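Local coordinates for protein poly-gamma-glutamate hydrolase (Bacillus phage phiNIT1, PDB 3A9L) that hydrolyses the gamma-glutamyl linkages of bacterial poly-gamma-glutamate as a zinc-dependent phage peptidase, at residues A[123-128]-A[203-208]; A[52-57]-A[194-199]; A[68-71]-A[76-79]. All blocks are in the same frame, centred on the assembly; numbering follows the deposited sequence.

Interactions 1 and 2 share helix 190-209. Its C-terminal part meets helix 120-132 in interaction 1, and its more N-terminal part meets helix 48-59 in interaction 2. The two contacts touch each other, since Ile126 CG2 lies 3.6 Å from Ile199 CD1. Interaction 2 is the buried one, made by alkyl groups alone. Interaction 1 is partly buried, and a carboxylate borders its single leucine. Interaction 3 stands apart, with its centre about 23 Å from that of interaction 2, on the opposite side of the chain's centre. It closes a loop near the zinc site, where leucine packing gives way to an arginine, a histidine and a bound phosphate.

Interaction 1: A[123-128]-A[203-208]; sequences RNLIVS and EAEYYG
Asn124 OD1 accepts two N-H groups of Arg123. The next residue, Leu125, makes the contact with Glu205 and Tyr206. The bond from Arg123 NH2 to Asn124 OD1 is 2.7 Å long and lies in the carbonyl plane, on a lone pair. The bond from Arg123 NE to Asn124 OD1, 3.0 Å, comes from above that plane. The guanidinium therefore grips one oxygen side-on, in its own plane.

Across the contact, Leu125 uses both methyls. Its CG lies beside the backbone N and opposite the carbonyl carbon (chi1 -70°), and the methyls spread between two neighbours of the other helix. Leu125 CD2 lies 3.2 Å from Glu205 OE2, a close approach of methyl and carboxylate with no hydrogen bond. The extended Glu205 chain crosses the leucine at about a right angle. Glu205 OE1 forms a salt bridge with Lys129, which ties the carboxylate back to helix 120-132. The other methyl, Leu125 CD1, rests 4.3 Å from Tyr206 CB and sits at the edge of the tyrosine ring. Tyr206 CD2 in turn lies over the centre of the Tyr207 ring.

Ile126 extends the packing to Ala202 and to strand 162-167. The arrangement is that of two neighbouring helices packed over the central mixed sheet of an alpha/beta fold.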
loop_
_atom_site.group_PDB
_atom_site.type_symbol
_atom_site.label_atom_id
_atom_site.label_comp_id
_atom_site.label_asym_id
_atom_site.label_seq_id
_atom_site.Cartn_x
_atom_site.Cartn_y
_atom_site.Cartn_z
ATOM N N ARG A 123 -3.558 5.081 -24.967
ATOM C CA ARG A 123 -5.010 4.880 -25.231
ATOM C C ARG A 123 -5.294 3.986 -26.459
ATOM O O ARG A 123 -6.010 2.976 -26.329
ATOM C CB ARG A 123 -5.772 6.219 -25.359
ATOM C CG ARG A 123 -7.263 6.051 -25.651
ATOM C CD ARG A 123 -7.855 7.274 -26.330
ATOM N NE ARG A 123 -7.442 7.350 -27.737
ATOM C CZ ARG A 123 -7.928 8.219 -28.609
ATOM N NH1 ARG A 123 -8.815 9.101 -28.202
ATOM N NH2 ARG A 123 -7.491 8.230 -29.877
ATOM N N ASN A 124 -4.772 4.370 -27.633
ATOM C CA ASN A 124 -4.938 3.588 -28.862
ATOM C C ASN A 124 -4.373 2.159 -28.743
ATOM O O ASN A 124 -4.968 1.191 -29.234
ATOM C CB ASN A 124 -4.314 4.291 -30.077
ATOM C CG ASN A 124 -4.998 5.626 -30.425
ATOM O OD1 ASN A 124 -6.136 5.877 -30.029
ATOM N ND2 ASN A 124 -4.303 6.473 -31.174
ATOM N N LEU A 125 -3.219 2.045 -28.102
ATOM C CA LEU A 125 -2.533 0.745 -27.937
ATOM C C LEU A 125 -3.334 -0.270 -27.136
ATOM O O LEU A 125 -3.442 -1.422 -27.525
ATOM C CB LEU A 125 -1.125 0.966 -27.383
ATOM C CG LEU A 125 -0.254 1.621 -28.477
ATOM C CD1 LEU A 125 1.063 2.213 -27.950
ATOM C CD2 LEU A 125 0.014 0.626 -29.607
ATOM N N ILE A 126 -3.936 0.193 -26.042
ATOM C CA ILE A 126 -4.765 -0.648 -25.166
ATOM C C ILE A 126 -6.028 -1.113 -25.899
ATOM O O ILE A 126 -6.522 -2.218 -25.701
ATOM C CB ILE A 126 -5.120 0.119 -23.869
ATOM C CG1 ILE A 126 -3.858 0.293 -23.050
ATOM C CG2 ILE A 126 -6.213 -0.598 -23.068
ATOM C CD1 ILE A 126 -3.959 1.215 -21.814
ATOM N N VAL A 127 -6.517 -0.240 -26.763
ATOM C CA VAL A 127 -7.713 -0.476 -27.523
ATOM C C VAL A 127 -7.353 -1.606 -28.462
ATOM O O VAL A 127 -7.993 -2.630 -28.481
ATOM C CB VAL A 127 -8.105 0.858 -28.224
ATOM C CG1 VAL A 127 -8.588 0.672 -29.666
ATOM C CG2 VAL A 127 -9.107 1.635 -27.336
ATOM N N SER A 128 -6.225 -1.429 -29.132
ATOM C CA SER A 128 -5.778 -2.342 -30.149
ATOM C C SER A 128 -5.397 -3.714 -29.593
ATOM O O SER A 128 -5.697 -4.726 -30.235
ATOM C CB SER A 128 -4.677 -1.702 -30.967
ATOM O OG SER A 128 -4.167 -2.597 -31.922
ATOM N N GLU A 203 1.354 -1.710 -22.662
ATOM C CA GLU A 203 2.376 -0.997 -21.878
ATOM C C GLU A 203 3.776 -1.283 -22.435
ATOM O O GLU A 203 4.599 -0.355 -22.547
ATOM C CB GLU A 203 2.318 -1.339 -20.364
ATOM C CG GLU A 203 3.132 -0.353 -19.496
ATOM C CD GLU A 203 3.721 -0.915 -18.179
ATOM O OE1 GLU A 203 3.010 -1.558 -17.384
ATOM O OE2 GLU A 203 4.915 -0.654 -17.904
ATOM N N ALA A 204 4.026 -2.552 -22.792
ATOM C CA ALA A 204 5.317 -3.005 -23.353
ATOM C C ALA A 204 5.694 -2.321 -24.663
ATOM O O ALA A 204 6.744 -1.687 -24.755
ATOM C CB ALA A 204 5.348 -4.571 -23.495
ATOM N N GLU A 205 4.822 -2.425 -25.664
ATOM C CA GLU A 205 4.998 -1.735 -26.951
ATOM C C GLU A 205 5.192 -0.215 -26.757
ATOM O O GLU A 205 6.116 0.381 -27.329
ATOM C CB GLU A 205 3.800 -2.034 -27.872
ATOM C CG GLU A 205 4.042 -1.748 -29.356
ATOM C CD GLU A 205 2.776 -1.860 -30.189
ATOM O OE1 GLU A 205 2.076 -2.893 -30.084
ATOM O OE2 GLU A 205 2.484 -0.906 -30.960
ATOM N N TYR A 206 4.339 0.400 -25.939
ATOM C CA TYR A 206 4.472 1.823 -25.574
ATOM C C TYR A 206 5.872 2.164 -25.136
ATOM O O TYR A 206 6.502 3.092 -25.671
ATOM C CB TYR A 206 3.492 2.199 -24.439
ATOM C CG TYR A 206 3.541 3.652 -24.026
ATOM C CD1 TYR A 206 3.207 4.665 -24.935
ATOM C CD2 TYR A 206 3.922 4.023 -22.739
ATOM C CE1 TYR A 206 3.255 6.008 -24.574
ATOM C CE2 TYR A 206 3.967 5.374 -22.365
ATOM C CZ TYR A 206 3.616 6.358 -23.297
ATOM O OH TYR A 206 3.655 7.693 -22.959
ATOM N N TYR A 207 6.366 1.426 -24.150
ATOM C CA TYR A 207 7.711 1.675 -23.662
ATOM C C TYR A 207 8.767 1.207 -24.675
ATOM O O TYR A 207 9.931 1.629 -24.610
ATOM C CB TYR A 207 7.894 1.122 -22.235
ATOM C CG TYR A 207 7.178 2.000 -21.222
ATOM C CD1 TYR A 207 7.524 3.339 -21.091
ATOM C CD2 TYR A 207 6.142 1.506 -20.422
ATOM C CE1 TYR A 207 6.868 4.176 -20.198
ATOM C CE2 TYR A 207 5.474 2.341 -19.514
ATOM C CZ TYR A 207 5.854 3.678 -19.413
ATOM O OH TYR A 207 5.243 4.544 -18.543
ATOM N N GLY A 208 8.333 0.375 -25.626
ATOM C CA GLY A 208 9.170 -0.133 -26.709
ATOM C C GLY A 208 9.293 0.865 -27.848
ATOM O O GLY A 208 10.384 1.029 -28.414
#

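Interaction 2: A[52-57]-A[194-199]; sequences IYRVVE and DYAEAI
Val55 reaches into the helix 190-209 side chains with both of its methyls, which part at CB. CG1 is opposite the backbone N (chi1 175°) and meets Ile199 CG2 at 3.8 Å. CG2 drops into the angle between two residues one turn apart: Val55 CG2 is 4.0 Å from Ala196 CB and equally far from Ile199 CB. The same methyl also comes near the backbone oxygen of Ala196. The valine and isoleucine side chains cross at about a right angle, methyl against methyl. Beyond this point Ile199 turns its longer branch away, toward Ile126 of helix 120-132.

Ala196 is the close point of the contact. Its CA lies 5.3 Å from that of Val55, and its small side chain is consistent with this close approach. Arg54 covers the alanine from the outer side. Its CG stands opposite its own backbone N (chi1 -172°), which brings Arg54 CG to 3.4 Å from Ala196 CB. The chain then bends at chi2. The guanidinium of Arg54 and the carboxylate of Glu197 are oppositely charged, but too far apart for a salt bridge. The arginine thus contributes alkyl carbons to this contact.

Tyr36 of strand 34-42 lies against both Val55 and Ile199, on the sheet side of the pair. The axes of the two segments approach to 8.9 Å and cross at -47°. This is close to the angle expected for ridges-into-grooves packing of i±4 ridges, here between two helices on one face of an alpha/beta sheet.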
loop_
_atom_site.group_PDB
_atom_site.type_symbol
_atom_site.label_atom_id
_atom_site.label_comp_id
_atom_site.label_asym_id
_atom_site.label_seq_id
_atom_site.Cartn_x
_atom_site.Cartn_y
_atom_site.Cartn_z
ATOM N N ILE A 52 -6.576 -4.865 -11.425
ATOM C CA ILE A 52 -5.365 -4.081 -11.150
ATOM C C ILE A 52 -4.268 -4.972 -10.551
ATOM O O ILE A 52 -3.088 -4.826 -10.892
ATOM C CB ILE A 52 -5.654 -2.869 -10.286
ATOM C CG1 ILE A 52 -6.210 -1.750 -11.179
ATOM C CG2 ILE A 52 -4.396 -2.423 -9.531
ATOM C CD1 ILE A 52 -7.033 -0.752 -10.462
ATOM N N TYR A 53 -4.666 -5.885 -9.673
ATOM C CA TYR A 53 -3.714 -6.831 -9.055
ATOM C C TYR A 53 -2.943 -7.618 -10.098
ATOM O O TYR A 53 -1.716 -7.727 -10.021
ATOM C CB TYR A 53 -4.450 -7.804 -8.153
ATOM C CG TYR A 53 -4.639 -7.305 -6.748
ATOM C CD1 TYR A 53 -5.005 -5.987 -6.493
ATOM C CD2 TYR A 53 -4.462 -8.152 -5.683
ATOM C CE1 TYR A 53 -5.173 -5.539 -5.208
ATOM C CE2 TYR A 53 -4.633 -7.718 -4.393
ATOM C CZ TYR A 53 -4.983 -6.410 -4.161
ATOM O OH TYR A 53 -5.141 -5.997 -2.868
ATOM N N ARG A 54 -3.682 -8.170 -11.058
ATOM C CA ARG A 54 -3.145 -8.979 -12.138
ATOM C C ARG A 54 -2.268 -8.131 -13.083
ATOM O O ARG A 54 -1.189 -8.576 -13.511
ATOM C CB ARG A 54 -4.314 -9.639 -12.909
ATOM C CG ARG A 54 -3.932 -10.700 -13.987
ATOM C CD ARG A 54 -3.243 -11.920 -13.337
ATOM N NE ARG A 54 -2.728 -12.833 -14.346
ATOM C CZ ARG A 54 -1.711 -13.664 -14.147
ATOM N NH1 ARG A 54 -1.097 -13.695 -12.965
ATOM N NH2 ARG A 54 -1.308 -14.462 -15.128
ATOM N N VAL A 55 -2.731 -6.923 -13.430
ATOM C CA VAL A 55 -1.914 -6.045 -14.276
ATOM C C VAL A 55 -0.586 -5.661 -13.608
ATOM O O VAL A 55 0.469 -5.541 -14.261
ATOM C CB VAL A 55 -2.677 -4.759 -14.738
ATOM C CG1 VAL A 55 -1.737 -3.831 -15.506
ATOM C CG2 VAL A 55 -3.818 -5.139 -15.661
ATOM N N VAL A 56 -0.652 -5.434 -12.310
ATOM C CA VAL A 56 0.532 -5.098 -11.536
ATOM C C VAL A 56 1.454 -6.315 -11.399
ATOM O O VAL A 56 2.692 -6.184 -11.493
ATOM C CB VAL A 56 0.114 -4.502 -10.169
ATOM C CG1 VAL A 56 1.282 -4.506 -9.150
ATOM C CG2 VAL A 56 -0.393 -3.090 -10.389
ATOM N N GLU A 57 0.855 -7.483 -11.162
ATOM C CA GLU A 57 1.618 -8.738 -11.042
ATOM C C GLU A 57 2.300 -9.052 -12.384
ATOM O O GLU A 57 3.454 -9.477 -12.411
ATOM C CB GLU A 57 0.721 -9.881 -10.584
ATOM C CG GLU A 57 0.387 -9.864 -9.101
ATOM C CD GLU A 57 -1.017 -10.405 -8.822
ATOM O OE1 GLU A 57 -1.487 -11.252 -9.628
ATOM O OE2 GLU A 57 -1.658 -9.949 -7.831
ATOM N N ASP A 194 -6.713 -12.807 -20.304
ATOM C CA ASP A 194 -6.483 -12.132 -21.594
ATOM C C ASP A 194 -6.587 -10.595 -21.503
ATOM O O ASP A 194 -5.822 -9.848 -22.153
ATOM C CB ASP A 194 -7.464 -12.677 -22.636
ATOM C CG ASP A 194 -7.208 -14.145 -22.998
ATOM O OD1 ASP A 194 -6.109 -14.657 -22.746
ATOM O OD2 ASP A 194 -8.107 -14.791 -23.582
ATOM N N TYR A 195 -7.547 -10.112 -20.715
ATOM C CA TYR A 195 -7.751 -8.671 -20.569
ATOM C C TYR A 195 -6.481 -8.111 -19.927
ATOM O O TYR A 195 -5.815 -7.242 -20.499
ATOM C CB TYR A 195 -9.003 -8.392 -19.716
ATOM C CG TYR A 195 -9.607 -7.004 -19.877
ATOM C CD1 TYR A 195 -8.983 -5.883 -19.325
ATOM C CD2 TYR A 195 -10.804 -6.827 -20.538
ATOM C CE1 TYR A 195 -9.516 -4.625 -19.460
ATOM C CE2 TYR A 195 -11.366 -5.554 -20.671
ATOM C CZ TYR A 195 -10.714 -4.464 -20.128
ATOM O OH TYR A 195 -11.241 -3.201 -20.233
ATOM N N ALA A 196 -6.108 -8.659 -18.773
ATOM C CA ALA A 196 -4.948 -8.179 -18.075
ATOM C C ALA A 196 -3.638 -8.268 -18.912
ATOM O O ALA A 196 -2.829 -7.331 -18.897
ATOM C CB ALA A 196 -4.824 -8.852 -16.722
ATOM N N GLU A 197 -3.481 -9.334 -19.702
ATOM C CA GLU A 197 -2.328 -9.501 -20.612
ATOM C C GLU A 197 -2.329 -8.450 -21.724
ATOM O O GLU A 197 -1.285 -7.912 -22.083
ATOM C CB GLU A 197 -2.315 -10.902 -21.215
ATOM C CG GLU A 197 -1.349 -11.094 -22.417
ATOM C CD GLU A 197 0.132 -11.217 -21.998
ATOM O OE1 GLU A 197 0.413 -11.363 -20.790
ATOM O OE2 GLU A 197 1.017 -11.132 -22.871
ATOM N N ALA A 198 -3.510 -8.155 -22.261
ATOM C CA ALA A 198 -3.643 -7.060 -23.242
ATOM C C ALA A 198 -3.066 -5.738 -22.740
ATOM O O ALA A 198 -2.408 -5.035 -23.475
ATOM C CB ALA A 198 -5.087 -6.879 -23.654
ATOM N N ILE A 199 -3.314 -5.417 -21.480
ATOM C CA ILE A 199 -2.823 -4.192 -20.888
ATOM C C ILE A 199 -1.292 -4.239 -20.768
ATOM O O ILE A 199 -0.585 -3.250 -21.075
ATOM C CB ILE A 199 -3.473 -3.963 -19.504
ATOM C CG1 ILE A 199 -5.012 -4.081 -19.591
ATOM C CG2 ILE A 199 -2.985 -2.640 -18.902
ATOM C CD1 ILE A 199 -5.664 -3.276 -20.709
#

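Interaction 3: A[68-71]-A[76-79]; sequences GLLP and RLHV. With PO4 (phosphate ion), chain D.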
loop_
_atom_site.group_PDB
_atom_site.type_symbol
_atom_site.label_atom_id
_atom_site.label_comp_id
_atom_site.label_asym_id
_atom_site.label_seq_id
_atom_site.Cartn_x
_atom_site.Cartn_y
_atom_site.Cartn_z
ATOM N N GLY A 68 -14.009 0.369 -1.696
ATOM C CA GLY A 68 -15.211 0.139 -0.883
ATOM C C GLY A 68 -15.228 -1.246 -0.250
ATOM O O GLY A 68 -14.876 -2.234 -0.901
ATOM N N LEU A 69 -15.641 -1.313 1.010
ATOM C CA LEU A 69 -15.631 -2.548 1.810
ATOM C C LEU A 69 -16.996 -2.984 2.304
ATOM O O LEU A 69 -17.124 -4.044 2.948
ATOM C CB LEU A 69 -14.739 -2.392 3.052
ATOM C CG LEU A 69 -13.285 -1.948 2.880
ATOM C CD1 LEU A 69 -12.544 -1.955 4.216
ATOM C CD2 LEU A 69 -12.620 -2.865 1.915
ATOM N N LEU A 70 -18.010 -2.190 2.003
ATOM C CA LEU A 70 -19.324 -2.461 2.533
ATOM C C LEU A 70 -19.846 -3.681 1.815
ATOM O O LEU A 70 -19.522 -3.912 0.653
ATOM C CB LEU A 70 -20.270 -1.266 2.373
ATOM C CG LEU A 70 -19.803 -0.013 3.117
ATOM C CD1 LEU A 70 -20.155 1.261 2.344
ATOM C CD2 LEU A 70 -20.344 0.019 4.532
ATOM N N PRO A 71 -20.602 -4.509 2.523
ATOM C CA PRO A 71 -21.205 -5.625 1.806
ATOM C C PRO A 71 -22.206 -5.148 0.711
ATOM O O PRO A 71 -22.472 -5.885 -0.275
ATOM C CB PRO A 71 -21.908 -6.407 2.928
ATOM C CG PRO A 71 -21.216 -5.960 4.208
ATOM C CD PRO A 71 -20.952 -4.509 3.949
ATOM N N ARG A 76 -22.125 5.012 -2.407
ATOM C CA ARG A 76 -22.004 6.230 -1.595
ATOM C C ARG A 76 -20.541 6.624 -1.377
ATOM O O ARG A 76 -20.239 7.751 -0.994
ATOM C CB ARG A 76 -22.765 6.103 -0.254
ATOM C CG ARG A 76 -22.106 5.347 0.858
ATOM C CD ARG A 76 -22.855 5.600 2.182
ATOM N NE ARG A 76 -22.137 5.054 3.339
ATOM C CZ ARG A 76 -22.397 3.873 3.914
ATOM N NH1 ARG A 76 -23.370 3.085 3.455
ATOM N NH2 ARG A 76 -21.687 3.480 4.974
ATOM N N LEU A 77 -19.640 5.672 -1.634
ATOM C CA LEU A 77 -18.219 5.920 -1.488
ATOM C C LEU A 77 -17.621 6.407 -2.822
ATOM O O LEU A 77 -16.394 6.609 -2.949
ATOM C CB LEU A 77 -17.534 4.649 -0.998
ATOM C CG LEU A 77 -18.088 4.028 0.275
ATOM C CD1 LEU A 77 -17.534 2.627 0.422
ATOM C CD2 LEU A 77 -17.763 4.891 1.512
ATOM N N HIS A 78 -18.500 6.616 -3.806
ATOM C CA HIS A 78 -18.077 7.038 -5.135
ATOM C C HIS A 78 -17.857 8.531 -5.188
ATOM O O HIS A 78 -18.794 9.310 -4.988
ATOM C CB HIS A 78 -19.078 6.575 -6.211
ATOM C CG HIS A 78 -18.708 6.988 -7.603
ATOM N ND1 HIS A 78 -19.127 8.179 -8.162
ATOM C CD2 HIS A 78 -17.974 6.365 -8.555
ATOM C CE1 HIS A 78 -18.660 8.277 -9.391
ATOM N NE2 HIS A 78 -17.959 7.187 -9.657
ATOM N N VAL A 79 -16.606 8.918 -5.452
ATOM C CA VAL A 79 -16.273 10.286 -5.774
ATOM C C VAL A 79 -15.715 10.302 -7.198
ATOM O O VAL A 79 -14.645 9.755 -7.494
ATOM C CB VAL A 79 -15.355 10.937 -4.700
ATOM C CG1 VAL A 79 -14.840 12.283 -5.144
ATOM C CG2 VAL A 79 -16.155 11.124 -3.363
HETATM P P PO4 D . -16.405 8.096 -12.765
HETATM O O1 PO4 D . -17.370 9.185 -12.348
HETATM O O2 PO4 D . -16.418 7.858 -14.266
HETATM O O3 PO4 D . -15.045 8.606 -12.369
HETATM O O4 PO4 D . -16.726 6.803 -12.066
#
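Leu70 and Leu77 form the tight part of this contact, with Leu70 CD1 just 3.5 Å from Leu77 CD1. The same methyl of Leu77 also lies against the backbone at Gly68, with Leu77 CD1 3.6 Å from Gly68 CA. A single methyl is thus held between a leucine and a glycine. Leu77 is buried, and its CG stands opposite the carbonyl carbon (chi1 -55°), which sends the side chain across to the 68-71 segment.

The looser side belongs to Arg76, which is partly exposed. Its CG lies between the backbone N and the carbonyl carbon (chi1 80°). From there the chain runs out straight to NE and brings the guanidinium back over Leu70. Leu70 CD1 sits over one face of this flat group, offset toward its rim. Leu70 CD2 is 3.7 Å from Arg76 NH2. The polar work of the arginine is done elsewhere, in a salt bridge from NE to Glu17.

His78, further along, takes no part in the leucine packing and holds a phosphate ion, probably from the crystallisation liquor. His78 NE2 donates to O4 of the phosphate at 2.7 Å in a nearly straight bond (175°), and the phosphorus lies in the ring plane. Thr80 and Ser81 also bind the phosphate. The other ring nitrogen, His78 ND1, is hydrogen-bonded to Asp5.

The contact runs from the end of strand 62-68 into the connection to helix 87-94. Gly68 is bonded through its backbone to Ala41 in strand 34-42 and to Gly43 just after it. Val79 O is hydrogen-bonded to NE2 of the zinc ligand His40, which makes this carbonyl part of the second shell of the metal site.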